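Local coordinates for tail spike protein gp49 (Pseudomonas phage LKA1, PDB 4RU4) that cleaves the O-specific polysaccharide of Pseudomonas as a lyase, as the tailspike of the phage, and so probably helps it through the host cell envelope, at the interface of chains A and B. Coordinates in Å, arbitrary orientation; residue numbers count along the deposited sequence, not the author numbering. Chains: chain A/B, tail spike protein gp49.

Contact 1: the interface of chains A and B. Residues chain A 315, 342-343, 360; chain B 314, 341-342, 359.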
# COMPACT_ATOMS: atom_id res chain seq x y z
N ASN A 315 -3.06 1.97 8.20
CA ASN A 315 -2.93 3.41 8.40
C ASN A 315 -2.91 3.80 9.87
O ASN A 315 -3.44 4.85 10.22
CB ASN A 315 -4.07 4.15 7.67
CG ASN A 315 -4.18 3.73 6.20
OD1 ASN A 315 -3.18 3.38 5.58
ND2 ASN A 315 -5.40 3.76 5.63
N ASN A 342 0.56 -0.20 5.80
CA ASN A 342 0.69 1.26 5.90
C ASN A 342 0.64 1.71 7.34
O ASN A 342 -0.02 2.72 7.67
CB ASN A 342 -0.41 1.97 5.10
CG ASN A 342 -0.33 1.64 3.62
OD1 ASN A 342 0.65 1.97 2.98
ND2 ASN A 342 -1.37 1.03 3.08
N CYS A 343 1.36 0.98 8.21
CA CYS A 343 1.39 1.35 9.63
C CYS A 343 2.78 1.80 10.03
O CYS A 343 3.77 1.33 9.48
CB CYS A 343 0.97 0.19 10.53
SG CYS A 343 -0.81 -0.17 10.44
N HIS A 360 4.29 -2.35 3.51
CA HIS A 360 4.55 -0.92 3.53
C HIS A 360 4.42 -0.36 4.94
O HIS A 360 3.84 0.71 5.14
CB HIS A 360 3.59 -0.19 2.58
CG HIS A 360 4.00 -0.24 1.15
ND1 HIS A 360 3.16 0.14 0.12
CD2 HIS A 360 5.15 -0.64 0.57
CE1 HIS A 360 3.79 -0.00 -1.03
NE2 HIS A 360 5.00 -0.47 -0.79
N ARG B 314 -1.91 9.89 2.77
CA ARG B 314 -2.40 8.62 2.26
C ARG B 314 -3.70 8.79 1.52
O ARG B 314 -4.56 9.56 1.96
CB ARG B 314 -2.63 7.65 3.42
CG ARG B 314 -1.34 7.30 4.17
CD ARG B 314 -1.55 6.20 5.20
NE ARG B 314 -0.27 5.72 5.71
CZ ARG B 314 0.10 5.77 6.98
NH1 ARG B 314 -0.71 6.29 7.89
NH2 ARG B 314 1.29 5.30 7.34
N GLU B 341 1.64 7.79 0.36
CA GLU B 341 1.31 6.39 0.09
C GLU B 341 -0.08 6.34 -0.55
O GLU B 341 -0.99 7.04 -0.09
CB GLU B 341 1.29 5.61 1.41
CG GLU B 341 2.69 5.66 2.08
CD GLU B 341 2.76 5.13 3.50
OE1 GLU B 341 1.71 4.73 4.06
OE2 GLU B 341 3.88 5.16 4.07
N ASN B 342 -0.21 5.55 -1.61
CA ASN B 342 -1.50 5.37 -2.29
C ASN B 342 -2.09 6.70 -2.72
O ASN B 342 -3.28 6.90 -2.56
CB ASN B 342 -2.51 4.66 -1.40
CG ASN B 342 -2.02 3.30 -0.92
OD1 ASN B 342 -1.98 3.04 0.28
ND2 ASN B 342 -1.68 2.43 -1.83
N ARG B 359 5.14 5.46 -1.86
CA ARG B 359 4.79 4.04 -1.96
C ARG B 359 3.46 3.86 -2.68
O ARG B 359 2.45 4.41 -2.24
CB ARG B 359 4.64 3.41 -0.58
CG ARG B 359 5.85 3.62 0.34
CD ARG B 359 5.57 3.04 1.72
NE ARG B 359 6.80 2.82 2.47
CZ ARG B 359 7.19 3.51 3.54
NH1 ARG B 359 6.43 4.48 4.05
NH2 ARG B 359 8.35 3.22 4.13
O HOH W 1 3.50 3.46 6.24
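A:Asn342, A:Asn315 and A:His360 all sit at positive phi near 55° with psi near 40°, in left-handed turns that present them to B:Arg314, B:Glu341 and B:Arg359, residues in extended conformation at the ends of B strands 312-314, 338-341 and 356-359. The carbonyl O of A:Asn342 lies above the B:Arg314 guanidinium plane, offset toward its rim, 2.9 Å from NH2; the N-H points elsewhere, so it is a polar contact over the face, not a hydrogen bond. The A:Asn342 amide slides alongside the B:Glu341 carboxylate, planes 35° apart, with OD1 3.2 Å from OE1; both can only accept, so this pair is doubtful as modelled. Tip to tip with B:Asn342, its ND2 faces OD1, the amides nearly perpendicular. B:Arg314 runs extended to NE and slides past A:Asn315 in the opposite direction, its CD 3.3 Å from the amide OD1, with amide and guanidinium nearly parallel. B:Glu341 holds that guanidinium: NE donates to OE1 at 2.8 Å, nearly straight and in the guanidinium plane. On OE2, B:Arg359 NH1 makes a salt bridge of 2.6 Å. A water 3.0 Å from the carbonyl O of A:His360 also meets B:Glu341 OE2 and B:Arg314 NH2. B:Arg359 CB packs over the A:His360 ring, 3.7 Å from the ring centroid. The patch lies partway along the pectin-lyase-like beta-helix, where turns of A rest on successive strand ends of B.

Contact 2: the interface of chains A and B. Residues chain A 459-460, 488-491; chain B 423, 455, 483, 485, 511.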
# COMPACT_ATOMS: atom_id res chain seq x y z
N GLN A 459 15.97 -6.29 -0.91
CA GLN A 459 16.04 -5.32 0.20
C GLN A 459 17.33 -4.51 0.15
O GLN A 459 18.39 -5.02 -0.19
CB GLN A 459 16.02 -6.07 1.53
CG GLN A 459 15.90 -5.22 2.77
CD GLN A 459 16.07 -6.08 4.02
OE1 GLN A 459 17.14 -6.66 4.25
NE2 GLN A 459 14.99 -6.22 4.79
N ALA A 460 17.25 -3.23 0.49
CA ALA A 460 18.43 -2.38 0.59
C ALA A 460 18.81 -2.30 2.07
O ALA A 460 18.00 -1.95 2.91
CB ALA A 460 18.14 -0.98 0.02
N ASN A 488 19.52 -10.12 -5.00
CA ASN A 488 19.29 -8.70 -5.24
C ASN A 488 19.33 -7.86 -3.98
O ASN A 488 18.45 -7.05 -3.76
CB ASN A 488 17.97 -8.49 -5.99
CG ASN A 488 17.87 -9.37 -7.22
OD1 ASN A 488 18.85 -9.55 -7.91
ND2 ASN A 488 16.70 -9.97 -7.47
N LEU A 489 20.35 -8.06 -3.15
CA LEU A 489 20.48 -7.28 -1.92
C LEU A 489 21.46 -6.12 -2.16
O LEU A 489 22.53 -6.30 -2.78
CB LEU A 489 20.95 -8.17 -0.75
CG LEU A 489 20.02 -9.34 -0.38
CD1 LEU A 489 20.50 -10.08 0.89
CD2 LEU A 489 18.59 -8.83 -0.19
N ALA A 490 21.10 -4.92 -1.72
CA ALA A 490 22.06 -3.81 -1.79
C ALA A 490 22.62 -3.52 -0.40
O ALA A 490 21.90 -3.67 0.60
CB ALA A 490 21.40 -2.55 -2.38
N GLY A 491 23.89 -3.12 -0.32
CA GLY A 491 24.44 -2.60 0.92
C GLY A 491 25.20 -3.59 1.80
O GLY A 491 25.58 -3.26 2.94
N LEU B 423 16.78 4.80 -3.74
CA LEU B 423 16.26 3.47 -4.09
C LEU B 423 15.06 3.58 -4.99
O LEU B 423 14.08 4.24 -4.62
CB LEU B 423 15.80 2.73 -2.82
CG LEU B 423 16.78 2.76 -1.64
CD1 LEU B 423 16.21 2.06 -0.41
CD2 LEU B 423 18.15 2.19 -2.02
N GLN B 455 20.29 2.28 -5.92
CA GLN B 455 19.73 0.98 -6.24
C GLN B 455 18.60 1.25 -7.23
O GLN B 455 17.57 1.80 -6.86
CB GLN B 455 19.15 0.31 -4.96
CG GLN B 455 18.52 -1.07 -5.19
CD GLN B 455 17.56 -1.49 -4.09
OE1 GLN B 455 16.80 -0.66 -3.56
NE2 GLN B 455 17.60 -2.77 -3.71
N TYR B 483 27.59 1.17 -2.90
CA TYR B 483 27.06 0.38 -4.02
C TYR B 483 26.46 1.24 -5.10
O TYR B 483 25.97 2.35 -4.86
CB TYR B 483 25.98 -0.63 -3.55
CG TYR B 483 24.78 -0.02 -2.83
CD1 TYR B 483 23.65 0.40 -3.54
CD2 TYR B 483 24.77 0.09 -1.44
CE1 TYR B 483 22.54 0.93 -2.87
CE2 TYR B 483 23.68 0.63 -0.77
CZ TYR B 483 22.57 1.03 -1.49
OH TYR B 483 21.49 1.54 -0.82
N ILE B 485 23.95 0.03 -8.22
CA ILE B 485 23.28 -1.19 -8.68
C ILE B 485 22.20 -0.84 -9.70
O ILE B 485 21.36 0.03 -9.44
CB ILE B 485 22.65 -1.94 -7.47
CG1 ILE B 485 23.76 -2.54 -6.63
CG2 ILE B 485 21.66 -3.04 -7.94
CD1 ILE B 485 23.30 -3.01 -5.22
N ARG B 511 26.97 -3.38 -9.59
CA ARG B 511 26.26 -4.51 -10.17
C ARG B 511 25.51 -4.03 -11.42
O ARG B 511 24.76 -3.06 -11.35
CB ARG B 511 25.28 -5.12 -9.14
CG ARG B 511 24.60 -6.38 -9.61
CD ARG B 511 23.54 -6.86 -8.62
NE ARG B 511 24.05 -6.92 -7.27
CZ ARG B 511 23.34 -6.63 -6.17
NH1 ARG B 511 22.05 -6.32 -6.21
NH2 ARG B 511 23.96 -6.72 -5.02
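A:Ala490 presses its methyl CB into the side chains of B:Ile485 and B:Tyr483, and this is the tightly packed part of the contact. CB and the B:Ile485 CD1 methyl are close neighbours, slightly nearer than usual van der Waals contact. The same CB lies over one face of the B:Tyr483 ring, 3.8 Å from the centroid and offset toward the rim. With CG between backbone N and carbonyl carbon (chi1 57°), B:Tyr483 lays that face against A:Ala490 and A:Gly491. Toward the opposite edge of the ring, on the same face, CD2 comes to 3.6 Å from the CA of A:Gly491, which has no side chain to stand between them. B:Arg511 adds the polar grip: NH2 donates to the carbonyl O of A:Leu489 at 2.7 Å, straight at the hydrogen and in the guanidinium plane, but tilted 26° from the carbonyl plane. The chain of B:Arg511 bends at chi3 (-49°), and B:Ile485 CD1 covers one face of its guanidinium.

B:Gln455 is the looser part: its NE2 comes no nearer than 4.0 Å to A:Ala490 CB. Beside it, A:Ala460 CB and B:Leu423 CD1 make an ordinary methyl contact. The patch probably helps hold the subunits of the tailspike together.

Contact 3: the interface of chains A and B. Residues chain A 74, 94, 96-97; chain B 14, 69, 90, 205.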
# COMPACT_ATOMS: atom_id res chain seq x y z
N SER A 74 -21.71 17.30 25.47
CA SER A 74 -20.53 17.56 26.28
C SER A 74 -20.88 17.55 27.74
O SER A 74 -21.89 18.13 28.15
CB SER A 74 -19.94 18.94 25.99
OG SER A 74 -19.28 18.95 24.75
N ASP A 94 -20.46 14.50 21.33
CA ASP A 94 -20.04 15.68 20.60
C ASP A 94 -18.51 15.71 20.43
O ASP A 94 -17.93 16.77 20.19
CB ASP A 94 -20.46 16.94 21.37
CG ASP A 94 -21.97 17.15 21.40
OD1 ASP A 94 -22.64 16.73 20.44
OD2 ASP A 94 -22.47 17.75 22.37
N ALA A 96 -14.52 14.71 22.08
CA ALA A 96 -13.72 14.36 23.26
C ALA A 96 -14.22 14.99 24.55
O ALA A 96 -13.79 14.61 25.64
CB ALA A 96 -12.25 14.72 23.01
N THR A 97 -15.14 15.95 24.44
CA THR A 97 -15.71 16.61 25.61
C THR A 97 -16.93 15.86 26.13
O THR A 97 -17.46 16.19 27.19
CB THR A 97 -16.11 18.08 25.27
OG1 THR A 97 -16.87 18.09 24.05
CG2 THR A 97 -14.88 18.97 25.10
N ARG B 14 -23.44 21.82 20.99
CA ARG B 14 -24.37 22.41 21.96
C ARG B 14 -25.04 23.70 21.46
O ARG B 14 -26.27 23.75 21.34
CB ARG B 14 -23.69 22.64 23.30
CG ARG B 14 -23.45 21.40 24.14
CD ARG B 14 -23.19 21.80 25.60
NE ARG B 14 -21.78 22.04 25.91
CZ ARG B 14 -21.34 22.83 26.90
NH1 ARG B 14 -20.04 22.98 27.10
NH2 ARG B 14 -22.21 23.47 27.68
N PRO B 69 -19.37 23.22 22.42
CA PRO B 69 -19.24 22.86 21.01
C PRO B 69 -20.26 23.64 20.19
O PRO B 69 -21.39 23.85 20.65
CB PRO B 69 -19.57 21.35 20.99
CG PRO B 69 -19.28 20.87 22.36
CD PRO B 69 -19.64 22.05 23.27
N GLN B 90 -14.32 23.83 18.75
CA GLN B 90 -15.16 22.72 18.32
C GLN B 90 -16.27 23.27 17.46
O GLN B 90 -17.12 24.02 17.96
CB GLN B 90 -15.76 22.02 19.53
CG GLN B 90 -14.72 21.42 20.44
CD GLN B 90 -15.35 20.89 21.70
OE1 GLN B 90 -15.71 21.67 22.59
NE2 GLN B 90 -15.54 19.59 21.77
N VAL B 205 -9.52 20.63 23.15
CA VAL B 205 -10.08 19.86 22.04
C VAL B 205 -10.25 20.73 20.79
O VAL B 205 -10.92 21.76 20.83
CB VAL B 205 -11.44 19.26 22.49
CG1 VAL B 205 -12.15 18.52 21.34
CG2 VAL B 205 -11.21 18.34 23.71
O HOH W 2 -15.57 18.13 19.47
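A:Thr97 and B:Gln90 meet tip to tip, and a direct hydrogen bond is made here: the amide NE2 of B:Gln90 donates to the threonine hydroxyl OG1 at 3.0 Å, nearly straight (171° at H) and in the amide plane. OG1 stands between the backbone N and the carbonyl carbon (chi1 48°), which turns it toward the glutamine. OG1 accepts from the amide and, within chain A, is also bonded to A:Ser74 OG at 2.7 Å, the direction of that bond undecided. A:Asp94 OD2 receives the backbone N of A:Ser74 and helps position that residue.

Water carries a second polar route to A:Asp94, whose carbonyl O lies 2.8 Å from the water oxygen.

Apolar contacts line the rest. The A:Ala96 methyl CB meets B:Val205 CG2 at 3.8 Å, and A:Thr97 CG2 lies 4.0 Å from that same methyl while also resting against the B:Gln90 amide.

Both polar routes start from one atom: NE2 of B:Gln90 faces OG1 of A:Thr97 and also gives an N-H to the water, 2.7 Å from the water oxygen and more bent, at 150° at H.

The three contacts are spaced along one A-B interface: C-alpha centres of contacts 1 and 2 are about 23 Å apart, those of contacts 1 and 3 about 30 Å, and those of contacts 2 and 3 about 51 Å. They share no residue and sample the interface from the N-terminal part, at contact 3, through the beta-helix to contact 2. Asn342 of both chains appears in contact 1, but in different surroundings; elsewhere the two sides use different residues, as fits an interface that is not an exact two-fold. The assembly holds three copies, and equivalent contacts repeated between them would brace a long trimeric spike.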